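Local coordinates for UDP-N-acetylglucosamine 2-epimerase (Methanocaldococcus jannaschii, PDB 4NES), which probably catalyses the reversible epimerization at C-2 of UDP-N-acetylglucosamine to UDP-N-acetylmannosamine, the activated donor of ManNAc residues, at residues A[119-124]-A[128-133]; A[230-235]-A[329-334]. All blocks are in the same frame, centred on the assembly; numbering follows the deposited sequence.

Interaction 1: A[119-124]-A[128-133]; sequences GLRSFD and PEEINR. With UD1 (uridine-diphosphate-N-acetylglucosamine), chain B.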
loop_
_atom_site.group_PDB
_atom_site.type_symbol
_atom_site.label_atom_id
_atom_site.label_comp_id
_atom_site.label_asym_id
_atom_site.label_seq_id
_atom_site.Cartn_x
_atom_site.Cartn_y
_atom_site.Cartn_z
ATOM N N GLY A 119 9.705 -5.562 8.571
ATOM C CA GLY A 119 10.213 -6.794 8.004
ATOM C C GLY A 119 9.650 -8.074 8.583
ATOM O O GLY A 119 10.010 -9.162 8.138
ATOM N N LEU A 120 8.789 -7.973 9.591
ATOM C CA LEU A 120 8.162 -9.176 10.135
ATOM C C LEU A 120 7.230 -9.769 9.074
ATOM O O LEU A 120 6.511 -9.035 8.385
ATOM C CB LEU A 120 7.381 -8.871 11.410
ATOM C CG LEU A 120 8.167 -8.615 12.698
ATOM C CD1 LEU A 120 9.072 -7.420 12.585
ATOM C CD2 LEU A 120 7.193 -8.428 13.856
ATOM N N ARG A 121 7.256 -11.091 8.918
ATOM C CA ARG A 121 6.384 -11.751 7.944
ATOM C C ARG A 121 5.802 -13.043 8.499
ATOM O O ARG A 121 6.538 -13.897 8.997
ATOM C CB ARG A 121 7.146 -12.067 6.648
ATOM C CG ARG A 121 7.729 -10.856 5.904
ATOM C CD ARG A 121 6.624 -10.035 5.239
ATOM N NE ARG A 121 7.167 -8.918 4.473
ATOM C CZ ARG A 121 7.349 -7.692 4.952
ATOM N NH1 ARG A 121 7.030 -7.399 6.210
ATOM N NH2 ARG A 121 7.854 -6.750 4.162
ATOM N N SER A 122 4.487 -13.183 8.387
ATOM C CA SER A 122 3.815 -14.455 8.645
ATOM C C SER A 122 3.626 -15.219 7.335
ATOM O O SER A 122 3.402 -16.431 7.345
ATOM C CB SER A 122 2.447 -14.204 9.264
ATOM O OG SER A 122 1.588 -13.629 8.293
ATOM N N PHE A 123 3.695 -14.497 6.215
ATOM C CA PHE A 123 3.420 -15.041 4.877
ATOM C C PHE A 123 1.991 -15.546 4.736
ATOM O O PHE A 123 1.685 -16.391 3.891
ATOM C CB PHE A 123 4.464 -16.087 4.478
ATOM C CG PHE A 123 5.864 -15.562 4.532
ATOM C CD1 PHE A 123 6.290 -14.602 3.628
ATOM C CD2 PHE A 123 6.741 -15.995 5.508
ATOM C CE1 PHE A 123 7.579 -14.099 3.688
ATOM C CE2 PHE A 123 8.033 -15.496 5.578
ATOM C CZ PHE A 123 8.450 -14.549 4.657
ATOM N N ASP A 124 1.130 -15.005 5.583
ATOM C CA ASP A 124 -0.304 -15.162 5.478
ATOM C C ASP A 124 -0.773 -13.817 4.950
ATOM O O ASP A 124 -1.538 -13.123 5.623
ATOM C CB ASP A 124 -0.886 -15.396 6.875
ATOM C CG ASP A 124 -2.315 -15.906 6.851
ATOM O OD1 ASP A 124 -2.966 -15.866 5.785
ATOM O OD2 ASP A 124 -2.787 -16.348 7.920
ATOM N N PRO A 128 -4.951 -8.918 7.639
ATOM C CA PRO A 128 -4.800 -7.477 7.397
ATOM C C PRO A 128 -3.476 -6.919 7.926
ATOM O O PRO A 128 -2.918 -5.989 7.330
ATOM C CB PRO A 128 -5.991 -6.851 8.138
ATOM C CG PRO A 128 -6.452 -7.900 9.110
ATOM C CD PRO A 128 -6.104 -9.224 8.507
ATOM N N GLU A 129 -2.963 -7.486 9.011
ATOM C CA GLU A 129 -1.688 -7.024 9.553
ATOM C C GLU A 129 -0.546 -7.271 8.588
ATOM O O GLU A 129 0.343 -6.431 8.464
ATOM C CB GLU A 129 -1.379 -7.705 10.889
ATOM C CG GLU A 129 -2.243 -7.231 12.048
ATOM C CD GLU A 129 -3.621 -7.882 12.087
ATOM O OE1 GLU A 129 -3.937 -8.771 11.257
ATOM O OE2 GLU A 129 -4.410 -7.481 12.970
ATOM N N GLU A 130 -0.564 -8.417 7.904
ATOM C CA GLU A 130 0.496 -8.740 6.959
ATOM C C GLU A 130 0.441 -7.767 5.785
ATOM O O GLU A 130 1.476 -7.267 5.344
ATOM C CB GLU A 130 0.385 -10.208 6.498
ATOM C CG GLU A 130 1.510 -10.705 5.570
ATOM C CD GLU A 130 2.788 -11.133 6.283
ATOM O OE1 GLU A 130 2.954 -10.860 7.485
ATOM O OE2 GLU A 130 3.658 -11.755 5.635
ATOM N N ILE A 131 -0.764 -7.474 5.298
ATOM C CA ILE A 131 -0.933 -6.482 4.233
ATOM C C ILE A 131 -0.372 -5.142 4.674
ATOM O O ILE A 131 0.432 -4.536 3.969
ATOM C CB ILE A 131 -2.409 -6.324 3.820
ATOM C CG1 ILE A 131 -2.886 -7.576 3.074
ATOM C CG2 ILE A 131 -2.590 -5.102 2.935
ATOM C CD1 ILE A 131 -4.398 -7.703 2.983
ATOM N N ASN A 132 -0.762 -4.698 5.868
ATOM C CA ASN A 132 -0.332 -3.398 6.365
ATOM C C ASN A 132 1.180 -3.305 6.463
ATOM O O ASN A 132 1.789 -2.306 6.075
ATOM C CB ASN A 132 -0.947 -3.109 7.732
ATOM C CG ASN A 132 -2.430 -2.816 7.658
ATOM O OD1 ASN A 132 -2.949 -2.463 6.595
ATOM N ND2 ASN A 132 -3.128 -2.965 8.789
ATOM N N ARG A 133 1.794 -4.352 6.993
ATOM C CA ARG A 133 3.228 -4.310 7.218
ATOM C C ARG A 133 4.013 -4.381 5.912
ATOM O O ARG A 133 4.991 -3.660 5.750
ATOM C CB ARG A 133 3.657 -5.430 8.162
ATOM C CG ARG A 133 4.991 -5.186 8.852
ATOM C CD ARG A 133 5.421 -6.383 9.707
ATOM N NE ARG A 133 4.342 -6.878 10.563
ATOM C CZ ARG A 133 3.589 -7.939 10.271
ATOM N NH1 ARG A 133 3.814 -8.624 9.158
ATOM N NH2 ARG A 133 2.615 -8.329 11.089
HETATM C "C1'" UD1 B . -6.364 -3.592 16.057
HETATM C "C2'" UD1 B . -5.345 -3.956 15.021
HETATM C "C3'" UD1 B . -4.584 -5.129 15.412
HETATM C "C4'" UD1 B . -3.981 -5.015 16.746
HETATM C "C5'" UD1 B . -5.010 -4.576 17.756
HETATM C "C6'" UD1 B . -4.412 -4.254 19.073
HETATM C "C7'" UD1 B . -6.051 -3.334 12.634
HETATM C "C8'" UD1 B . -6.767 -3.770 11.391
HETATM N "N2'" UD1 B . -6.027 -4.265 13.738
HETATM O "O1'" UD1 B . -7.276 -4.624 16.173
HETATM O "O3'" UD1 B . -3.556 -5.376 14.436
HETATM O "O4'" UD1 B . -3.416 -6.250 17.154
HETATM O "O5'" UD1 B . -5.674 -3.393 17.324
HETATM O "O6'" UD1 B . -5.226 -4.513 20.156
HETATM O "O7'" UD1 B . -5.515 -2.224 12.701
HETATM N N1 UD1 B . -13.025 -1.647 20.309
HETATM C C2 UD1 B . -13.457 -1.046 21.419
HETATM N N3 UD1 B . -12.735 -0.086 21.993
HETATM C C4 UD1 B . -11.569 0.312 21.467
HETATM C C5 UD1 B . -11.088 -0.292 20.314
HETATM C C6 UD1 B . -11.848 -1.298 19.737
HETATM O O2 UD1 B . -14.511 -1.375 21.929
HETATM O O4 UD1 B . -10.846 1.300 22.070
HETATM C C1B UD1 B . -13.807 -2.729 19.666
HETATM C C2B UD1 B . -14.853 -2.264 18.735
HETATM O "O2'" UD1 B . -15.962 -3.125 18.806
HETATM C C3B UD1 B . -14.220 -2.379 17.441
HETATM C C4B UD1 B . -13.414 -3.615 17.600
HETATM O O4B UD1 B . -12.950 -3.611 18.936
HETATM O O3B UD1 B . -15.111 -2.447 16.355
HETATM C C5B UD1 B . -12.250 -3.668 16.676
HETATM O O5B UD1 B . -11.417 -2.536 16.697
HETATM P PA UD1 B . -10.323 -2.347 15.612
HETATM O O1A UD1 B . -10.984 -2.287 14.270
HETATM O O2A UD1 B . -9.550 -1.108 15.926
HETATM O O3A UD1 B . -9.415 -3.622 15.589
HETATM P PB UD1 B . -8.711 -4.403 16.788
HETATM O O1B UD1 B . -9.358 -5.745 16.893
HETATM O O2B UD1 B . -8.674 -3.566 18.037
#
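Glu130, in the first turn of helix 128-138, extends its carboxylate into the preceding loop, where two successive backbone amides hold it. Ser122 N donates almost straight to Glu130 OE1 (2.9 Å, 176°), on the syn side but 33° out of the carboxylate plane, while Phe123 N reaches Glu130 OE2 at 2.8 Å from well above that plane. Ser122 OG adds a weak bond to OE1 and accepts from Asp124 N in an ST turn. With CG anti to the backbone N (chi1 -176°) and a bend at chi2, the Glu130 chain carries its acid away from the helix to the amides of Ser122 and Phe123. Arg133, one turn on, closes the other side: its NH1 forms a salt bridge with Glu130 OE1 (2.9 Å), from the carboxylate face opposite to Ser122 N, and bonds weakly to Leu120 O at 2.8 Å. Leu120 CB covers one face of the guanidinium. Leu120 O also accepts from Arg121 NH1 at 2.8 Å, the nitrogen standing above the carbonyl plane. Farther out, Asp95 pairs with Arg133 NH2, and Glu157 and Asp137 engage Arg121. On another side of the same helix, Glu129 OE2 accepts from O3' of the bound UDP-N-acetylglucosamine at 2.7 Å and pairs with Arg208. The buried Glu130 carboxylate, gripped by amides and an arginine, is likely to stay ionised and ties the loop to the helix that presents the ligand-binding Glu129.

Interaction 2: A[230-235]-A[329-334]; sequences EIYDKA and KLIKAV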
loop_
_atom_site.group_PDB
_atom_site.type_symbol
_atom_site.label_atom_id
_atom_site.label_comp_id
_atom_site.label_asym_id
_atom_site.label_seq_id
_atom_site.Cartn_x
_atom_site.Cartn_y
_atom_site.Cartn_z
ATOM N N GLU A 230 -9.850 -29.216 32.054
ATOM C CA GLU A 230 -10.257 -30.520 32.564
ATOM C C GLU A 230 -9.092 -31.499 32.648
ATOM O O GLU A 230 -8.992 -32.280 33.593
ATOM C CB GLU A 230 -11.352 -31.089 31.670
ATOM C CG GLU A 230 -12.643 -30.300 31.743
ATOM C CD GLU A 230 -13.517 -30.495 30.524
ATOM O OE1 GLU A 230 -13.125 -31.265 29.620
ATOM O OE2 GLU A 230 -14.593 -29.862 30.467
ATOM N N ILE A 231 -8.212 -31.453 31.655
ATOM C CA ILE A 231 -7.108 -32.400 31.576
ATOM C C ILE A 231 -5.990 -32.050 32.551
ATOM O O ILE A 231 -5.435 -32.931 33.211
ATOM C CB ILE A 231 -6.563 -32.491 30.132
ATOM C CG1 ILE A 231 -7.567 -33.232 29.246
ATOM C CG2 ILE A 231 -5.206 -33.178 30.091
ATOM C CD1 ILE A 231 -7.186 -33.257 27.787
ATOM N N TYR A 232 -5.680 -30.760 32.662
ATOM C CA TYR A 232 -4.546 -30.319 33.467
ATOM C C TYR A 232 -4.933 -29.703 34.812
ATOM O O TYR A 232 -4.059 -29.382 35.622
ATOM C CB TYR A 232 -3.670 -29.360 32.652
ATOM C CG TYR A 232 -3.073 -30.013 31.429
ATOM C CD1 TYR A 232 -1.969 -30.848 31.539
ATOM C CD2 TYR A 232 -3.625 -29.820 30.172
ATOM C CE1 TYR A 232 -1.423 -31.460 30.432
ATOM C CE2 TYR A 232 -3.083 -30.431 29.050
ATOM C CZ TYR A 232 -1.978 -31.249 29.191
ATOM O OH TYR A 232 -1.433 -31.866 28.090
ATOM N N ASP A 233 -6.236 -29.567 35.050
ATOM C CA ASP A 233 -6.764 -28.991 36.287
ATOM C C ASP A 233 -6.131 -27.631 36.557
ATOM O O ASP A 233 -5.539 -27.399 37.613
ATOM C CB ASP A 233 -6.560 -29.942 37.474
ATOM C CG ASP A 233 -7.346 -29.519 38.700
ATOM O OD1 ASP A 233 -8.403 -28.875 38.536
ATOM O OD2 ASP A 233 -6.905 -29.824 39.828
ATOM N N LYS A 234 -6.257 -26.733 35.584
ATOM C CA LYS A 234 -5.593 -25.444 35.660
ATOM C C LYS A 234 -6.573 -24.286 35.563
ATOM O O LYS A 234 -7.513 -24.322 34.767
ATOM C CB LYS A 234 -4.568 -25.331 34.533
ATOM C CG LYS A 234 -3.221 -24.842 34.996
ATOM C CD LYS A 234 -2.634 -25.760 36.050
ATOM C CE LYS A 234 -1.553 -26.663 35.494
ATOM N NZ LYS A 234 -0.551 -26.993 36.549
ATOM N N ALA A 235 -6.353 -23.259 36.376
ATOM C CA ALA A 235 -7.143 -22.041 36.279
ATOM C C ALA A 235 -6.620 -21.193 35.128
ATOM O O ALA A 235 -5.417 -21.172 34.860
ATOM C CB ALA A 235 -7.094 -21.260 37.570
ATOM N N LYS A 329 -3.582 -30.496 19.169
ATOM C CA LYS A 329 -2.284 -29.829 19.157
ATOM C C LYS A 329 -2.118 -28.996 20.422
ATOM O O LYS A 329 -1.029 -28.927 20.989
ATOM C CB LYS A 329 -2.127 -28.934 17.928
ATOM C CG LYS A 329 -1.821 -29.672 16.622
ATOM C CD LYS A 329 -1.455 -28.678 15.524
ATOM C CE LYS A 329 -1.064 -29.371 14.224
ATOM N NZ LYS A 329 -2.242 -29.870 13.468
ATOM N N LEU A 330 -3.205 -28.370 20.863
ATOM C CA LEU A 330 -3.164 -27.558 22.077
ATOM C C LEU A 330 -2.877 -28.423 23.303
ATOM O O LEU A 330 -2.049 -28.075 24.143
ATOM C CB LEU A 330 -4.472 -26.791 22.244
ATOM C CG LEU A 330 -4.648 -26.015 23.546
ATOM C CD1 LEU A 330 -3.574 -24.952 23.698
ATOM C CD2 LEU A 330 -6.034 -25.386 23.569
ATOM N N ILE A 331 -3.552 -29.565 23.398
ATOM C CA ILE A 331 -3.342 -30.459 24.530
ATOM C C ILE A 331 -1.894 -30.946 24.603
ATOM O O ILE A 331 -1.276 -30.909 25.670
ATOM C CB ILE A 331 -4.318 -31.659 24.496
ATOM C CG1 ILE A 331 -5.756 -31.173 24.684
ATOM C CG2 ILE A 331 -3.960 -32.679 25.568
ATOM C CD1 ILE A 331 -5.964 -30.334 25.938
ATOM N N LYS A 332 -1.352 -31.381 23.470
ATOM C CA LYS A 332 0.024 -31.868 23.431
ATOM C C LYS A 332 1.011 -30.751 23.758
ATOM O O LYS A 332 1.980 -30.961 24.493
ATOM C CB LYS A 332 0.357 -32.465 22.066
ATOM C CG LYS A 332 1.811 -32.909 21.924
ATOM C CD LYS A 332 2.158 -34.028 22.903
ATOM C CE LYS A 332 3.559 -34.568 22.655
ATOM N NZ LYS A 332 3.801 -35.845 23.383
ATOM N N ALA A 333 0.756 -29.565 23.215
ATOM C CA ALA A 333 1.613 -28.409 23.475
ATOM C C ALA A 333 1.673 -28.027 24.956
ATOM O O ALA A 333 2.729 -27.628 25.453
ATOM C CB ALA A 333 1.163 -27.228 22.646
ATOM N N VAL A 334 0.548 -28.130 25.656
ATOM C CA VAL A 334 0.533 -27.828 27.081
ATOM C C VAL A 334 1.451 -28.787 27.831
ATOM O O VAL A 334 2.235 -28.370 28.681
ATOM C CB VAL A 334 -0.898 -27.848 27.658
ATOM C CG1 VAL A 334 -0.867 -27.765 29.170
ATOM C CG2 VAL A 334 -1.717 -26.699 27.088
#
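A small, partly buried helix-helix contact joins the C-terminal end of helix 215-232 to helix 327-338, in the domain built on the six-stranded parallel sheet. Tyr232 carries it. Its hydroxyl donates to the backbone carbonyl Ile331 O at 2.6 Å, the donor tilted 34° from the carbonyl plane. Val334 CG1 sits over the middle of the ring in a CH-pi contact, 3.5 Å from the Tyr232 ring centroid and 13° off the normal. A chi1 of 170° places Val334 CG1 opposite the backbone N, and so over the aromatic face; Ile231 CG2 lies against the opposite face, nearer the rim, so the ring is sandwiched between two aliphatic groups. Beside it, Ile231 and Ile331 meet tip to tip, CD1 to CD1 at 3.7 Å. Ile228, a turn earlier on helix 215-232, extends the apolar seam to Ile331 and Val334. A leucine in place of Tyr232 would probably leave Ile331 O without its hydroxyl donor and Val334 CG1 without an aromatic face to rest on. Val334 reaches on to Phe202 and Ile303 of the sheet. Neighbouring helices packed so over a parallel sheet are characteristic of the Rossmann-like domains of the GT-B fold.

The two contacts belong to different halves of the GT-B architecture: interaction 1 lies beside the seven-stranded sheet, interaction 2 beside the six-stranded one, and they share no helix or strand. Their centres are 30 Å apart and their nearest atoms about 15 Å, without touching. Interaction 1 is buried, local in sequence and close to the bound nucleotide sugar, and it relies on charge and backbone amides. Interaction 2 is more peripheral, partly open to solvent and away from the annotated sites; it links helices far apart in the chain through aliphatic and aromatic packing with a single hydrogen bond. The polar network thus accompanies the ligand cleft, and the apolar seam the outer helical layer.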